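Side-chain contacts in protease Do-like 2, chloroplastic (Arabidopsis thaliana, PDB 4FLN), which is a chloroplast serine protease that makes the primary cut in the photodamaged D1 protein of plant photosystem II: residues 144-149 / 187-192; 361-366 / 403-408. All coordinates share one frame; numbering follows the deposited sequence.

Contact 1 of 2, residues 144-149 / 187-192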
# COMPACT_ATOMS: atom_id res chain seq x y z
N HIS B 144 -32.21 17.72 -30.71
CA HIS B 144 -31.42 18.93 -30.53
C HIS B 144 -30.75 18.89 -29.15
O HIS B 144 -31.00 17.98 -28.36
CB HIS B 144 -32.30 20.18 -30.69
N LEU B 145 -29.93 19.88 -28.85
CA LEU B 145 -29.18 19.91 -27.60
C LEU B 145 -30.08 20.21 -26.39
O LEU B 145 -30.81 21.21 -26.38
CB LEU B 145 -28.04 20.92 -27.70
CG LEU B 145 -27.04 21.03 -26.56
CD1 LEU B 145 -25.83 20.16 -26.82
CD2 LEU B 145 -26.62 22.48 -26.39
N PRO B 146 -30.03 19.35 -25.36
CA PRO B 146 -30.85 19.40 -24.14
C PRO B 146 -30.58 20.62 -23.27
O PRO B 146 -29.61 21.35 -23.50
CB PRO B 146 -30.44 18.13 -23.39
CG PRO B 146 -29.08 17.84 -23.88
CD PRO B 146 -29.08 18.22 -25.32
N ARG B 147 -31.45 20.84 -22.29
CA ARG B 147 -31.22 21.87 -21.29
C ARG B 147 -30.90 21.18 -19.96
O ARG B 147 -31.27 20.03 -19.75
CB ARG B 147 -32.42 22.80 -21.16
CG ARG B 147 -32.73 23.54 -22.46
CD ARG B 147 -33.67 24.73 -22.31
NE ARG B 147 -33.52 25.65 -23.43
CZ ARG B 147 -32.73 26.72 -23.43
NH1 ARG B 147 -32.02 27.03 -22.35
NH2 ARG B 147 -32.64 27.50 -24.51
N LEU B 148 -30.17 21.88 -19.10
CA LEU B 148 -29.87 21.35 -17.78
C LEU B 148 -31.14 20.87 -17.09
O LEU B 148 -32.16 21.56 -17.08
CB LEU B 148 -29.20 22.41 -16.92
CG LEU B 148 -27.78 22.84 -17.29
CD1 LEU B 148 -27.23 23.79 -16.24
CD2 LEU B 148 -26.85 21.64 -17.47
N GLN B 149 -31.05 19.67 -16.52
CA GLN B 149 -32.15 19.04 -15.79
C GLN B 149 -33.09 18.25 -16.68
O GLN B 149 -33.96 17.55 -16.20
CB GLN B 149 -32.91 20.06 -14.96
CG GLN B 149 -33.90 19.44 -13.99
CD GLN B 149 -34.27 20.38 -12.87
OE1 GLN B 149 -33.88 21.55 -12.87
NE2 GLN B 149 -35.01 19.87 -11.90
N LEU B 187 -17.60 20.40 -27.08
CA LEU B 187 -18.74 20.51 -26.20
C LEU B 187 -19.05 19.09 -25.71
O LEU B 187 -18.73 18.12 -26.39
CB LEU B 187 -19.92 21.11 -26.95
CG LEU B 187 -21.26 21.39 -26.26
CD1 LEU B 187 -21.13 22.54 -25.27
CD2 LEU B 187 -22.32 21.71 -27.29
N GLY B 188 -19.62 18.98 -24.51
CA GLY B 188 -20.00 17.70 -23.95
C GLY B 188 -21.14 17.85 -22.97
O GLY B 188 -21.31 18.91 -22.37
N ILE B 189 -21.92 16.78 -22.79
CA ILE B 189 -23.03 16.78 -21.84
C ILE B 189 -22.69 15.86 -20.69
O ILE B 189 -22.30 14.72 -20.90
CB ILE B 189 -24.33 16.25 -22.49
CG1 ILE B 189 -24.68 17.07 -23.74
CG2 ILE B 189 -25.48 16.27 -21.50
CD1 ILE B 189 -25.75 16.42 -24.59
N GLN B 190 -22.81 16.37 -19.46
CA GLN B 190 -22.66 15.55 -18.26
C GLN B 190 -24.02 15.07 -17.79
O GLN B 190 -24.99 15.83 -17.78
CB GLN B 190 -22.06 16.39 -17.15
CG GLN B 190 -20.60 16.18 -16.86
CD GLN B 190 -20.16 16.94 -15.62
OE1 GLN B 190 -20.86 16.95 -14.61
NE2 GLN B 190 -19.00 17.59 -15.70
N ILE B 191 -24.11 13.81 -17.40
CA ILE B 191 -25.36 13.30 -16.84
C ILE B 191 -25.18 12.77 -15.42
O ILE B 191 -24.10 12.40 -15.00
CB ILE B 191 -26.03 12.21 -17.71
CG1 ILE B 191 -25.08 11.03 -17.91
CG2 ILE B 191 -26.53 12.79 -19.05
CD1 ILE B 191 -25.79 9.71 -17.84
N ASP B 192 -26.31 12.69 -14.74
CA ASP B 192 -26.44 12.49 -13.30
C ASP B 192 -26.33 10.99 -12.97
O ASP B 192 -26.54 10.58 -11.84
CB ASP B 192 -27.82 13.04 -12.95
CG ASP B 192 -28.16 12.93 -11.50
OD1 ASP B 192 -28.78 11.91 -11.11
OD2 ASP B 192 -27.86 13.89 -10.75
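Leu187 starts the contact by meeting Leu145 tip to tip. Its CD2 lies 3.9 Å from Leu145 CD1. Both leucines hold CG anti to the backbone N (chi1 -178° in Leu187, -174° in Leu145), which carries one methyl of each, CD2 of Leu187 and CD1 of Leu145, to the meeting point.

Ile189 makes the next contact, with Pro146. Its CD1 approaches the Pro146 ring at CG, 3.7 Å away, and is also close to the adjacent ring carbon, with Pro146 CD at 3.9 Å. Leu145 CD1 touches the same methyl more loosely, 4.4 Å from Ile189 CD1. One methyl group thus serves both residues of the loop. CG1 of Ile189 stands opposite the carbonyl carbon (chi1 -56°), and the nearly extended chain beyond it carries CD1 to the ring. The backbones stay well separated, with Pro146 CA and Ile189 CA 8.6 Å apart, and no hydrogen bond joins the segments.

Strand 185-191 belongs to the second six-stranded antiparallel barrel of the chymotrypsin-like fold, where it runs between strands 165-178 and 228-232. Residues 144-149 lie in the connection that leads from the last strand of the first barrel to strand 151-156 of the second. The contact therefore lays this connection against the barrel it is about to enter. Val171 of strand 165-178 touches both Pro146 and Ile189, and Pro232 of strand 228-232 touches both Leu145 and Ile189. Arg317, in the region of the first PDZ domain, touches Leu145 and is hydrogen-bonded through NH2 to Pro146 O.

At Asp192 the strand has ended, and OD2 is hydrogen-bonded to Lys168 N of a neighbouring subunit.

Contact 2 of 2, residues 361-366 / 403-408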
# COMPACT_ATOMS: atom_id res chain seq x y z
N VAL B 361 4.45 15.77 -30.92
CA VAL B 361 4.43 14.42 -30.39
C VAL B 361 2.97 13.99 -30.41
O VAL B 361 2.18 14.40 -29.56
CB VAL B 361 4.94 14.42 -28.93
CG1 VAL B 361 4.77 13.05 -28.30
CG2 VAL B 361 6.39 14.88 -28.87
N PRO B 362 2.60 13.15 -31.38
CA PRO B 362 1.20 12.82 -31.63
C PRO B 362 0.61 11.88 -30.59
O PRO B 362 1.33 11.06 -30.03
CB PRO B 362 1.24 12.14 -33.00
CG PRO B 362 2.58 11.55 -33.08
CD PRO B 362 3.49 12.53 -32.38
N TYR B 363 -0.68 12.01 -30.33
CA TYR B 363 -1.41 11.04 -29.52
C TYR B 363 -1.89 9.84 -30.34
O TYR B 363 -1.94 8.72 -29.85
CB TYR B 363 -2.59 11.70 -28.81
CG TYR B 363 -2.17 12.68 -27.74
CD1 TYR B 363 -2.10 12.30 -26.40
CD2 TYR B 363 -1.82 13.99 -28.06
CE1 TYR B 363 -1.71 13.20 -25.42
CE2 TYR B 363 -1.42 14.90 -27.08
CZ TYR B 363 -1.37 14.49 -25.76
OH TYR B 363 -0.98 15.37 -24.78
N HIS B 364 -2.27 10.10 -31.59
CA HIS B 364 -3.02 9.12 -32.39
C HIS B 364 -2.25 8.20 -33.37
O HIS B 364 -2.80 7.21 -33.84
CB HIS B 364 -4.18 9.84 -33.10
CG HIS B 364 -4.69 9.14 -34.33
ND1 HIS B 364 -5.04 7.81 -34.34
CD2 HIS B 364 -4.90 9.61 -35.58
CE1 HIS B 364 -5.44 7.48 -35.56
NE2 HIS B 364 -5.37 8.55 -36.33
N ILE B 365 -0.98 8.50 -33.64
CA ILE B 365 -0.16 7.68 -34.56
C ILE B 365 -0.64 7.64 -36.01
O ILE B 365 0.03 7.08 -36.87
CB ILE B 365 -0.00 6.20 -34.10
CG1 ILE B 365 -0.04 6.07 -32.58
CG2 ILE B 365 1.26 5.59 -34.70
CD1 ILE B 365 -1.35 5.50 -32.05
N ASP B 366 -1.81 8.23 -36.28
CA ASP B 366 -2.47 8.11 -37.58
C ASP B 366 -2.95 6.68 -37.85
O ASP B 366 -3.14 6.29 -39.01
CB ASP B 366 -1.54 8.56 -38.71
CG ASP B 366 -1.06 9.99 -38.54
OD1 ASP B 366 -1.02 10.47 -37.39
OD2 ASP B 366 -0.72 10.63 -39.56
N LYS B 403 10.13 18.28 -23.55
CA LYS B 403 9.98 18.49 -24.99
C LYS B 403 8.63 17.98 -25.48
O LYS B 403 7.98 18.62 -26.31
CB LYS B 403 11.12 17.84 -25.78
CG LYS B 403 12.34 18.72 -25.85
CD LYS B 403 13.16 18.46 -27.10
CE LYS B 403 14.13 19.61 -27.35
NZ LYS B 403 15.14 19.32 -28.41
N ALA B 404 8.20 16.84 -24.96
CA ALA B 404 6.92 16.28 -25.37
C ALA B 404 5.73 17.05 -24.80
O ALA B 404 4.66 17.06 -25.40
CB ALA B 404 6.84 14.81 -24.98
N ARG B 405 5.89 17.64 -23.62
CA ARG B 405 4.83 18.43 -23.01
C ARG B 405 4.78 19.90 -23.48
O ARG B 405 3.71 20.46 -23.67
CB ARG B 405 4.90 18.35 -21.48
CG ARG B 405 4.94 16.93 -20.93
CD ARG B 405 3.61 16.21 -21.14
NE ARG B 405 3.80 14.79 -21.45
CZ ARG B 405 2.81 13.97 -21.81
NH1 ARG B 405 1.56 14.41 -21.90
NH2 ARG B 405 3.08 12.70 -22.07
N TYR B 406 5.96 20.51 -23.59
CA TYR B 406 6.11 21.96 -23.79
C TYR B 406 6.40 22.47 -25.21
O TYR B 406 6.52 23.68 -25.42
CB TYR B 406 7.15 22.52 -22.81
CG TYR B 406 6.73 22.45 -21.36
CD1 TYR B 406 7.06 23.46 -20.46
CD2 TYR B 406 5.98 21.38 -20.88
CE1 TYR B 406 6.66 23.40 -19.14
CE2 TYR B 406 5.58 21.31 -19.57
CZ TYR B 406 5.92 22.32 -18.70
OH TYR B 406 5.51 22.24 -17.39
N SER B 407 6.54 21.57 -26.17
CA SER B 407 7.04 21.98 -27.48
C SER B 407 6.01 21.92 -28.61
O SER B 407 5.14 21.05 -28.63
CB SER B 407 8.28 21.18 -27.86
OG SER B 407 8.64 21.45 -29.20
N VAL B 408 6.12 22.85 -29.55
CA VAL B 408 5.19 22.92 -30.67
C VAL B 408 5.92 22.64 -31.98
O VAL B 408 7.13 22.83 -32.07
CB VAL B 408 4.51 24.30 -30.77
CG1 VAL B 408 3.86 24.66 -29.46
CG2 VAL B 408 5.51 25.36 -31.19
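Tyr363 and Arg405 cross at about a right angle. The phenol ring and the guanidinium plane are turned 78° against each other, so the two flat groups do not stack. The hydroxyl end of the tyrosine makes the approach, and it comes obliquely to the guanidinium. Tyr363 OH is 4.0 Å from Arg405 NH1, and the pair forms no hydrogen bond. The arginine starts out pointing away from residues 361-366. Its chain then bends at chi2 (-69°) and again at chi3, which brings the guanidinium back to the tyrosine.

Val361 meets the helix quite differently. It sets CG2 against CA and CB of Ala404, 3.8 Å from Ala404 CA and 3.9 Å from Ala404 CB. Val361 CG1, anti to the backbone N (chi1 173°), is a little farther from the same methyl, 4.3 Å from Ala404 CB. Val361 CA is 5.9 Å from Ala404 CA, which is consistent with the small side chain of the alanine.

The contact sets an irregular segment against the last turn of helix 398-406, within the region assigned to the second PDZ domain. Helix 385-391 adds to it through Glu385, which touches Val361 and Tyr363, and through Ile388 on Ala404. Tyr363 also packs on a modified side chain of the bound peptide, and Ser407 OG makes a weak hydrogen bond to the peptide backbone.

The charge of Arg405 is met by a salt bridge from NH2 to Glu385 OE2. Val361 and Ala404 make apolar packing. Tyr363 and Arg405 make a polar approach too long for a hydrogen bond, and the acid that fixes the guanidinium probably also sets how it meets the phenol.

Overall arrangement
Contact 1 closes before contact 2 opens along the chain, and the two share no strand, helix or sheet. Their centres lie 31 Å apart and their nearest atoms about 17 Å. Contact 1 sits in the protease domain, at its second barrel. Contact 2 sits in the region of the second PDZ domain, and the first PDZ region comes between them in sequence. Contact 2 is not remote from the protease, however: the side chain of Tyr363 is about 12 Å from that of Asp122, by similarity a member of the catalytic triad. Residues of the two contacts touch different neighbouring subunits of the hexamer.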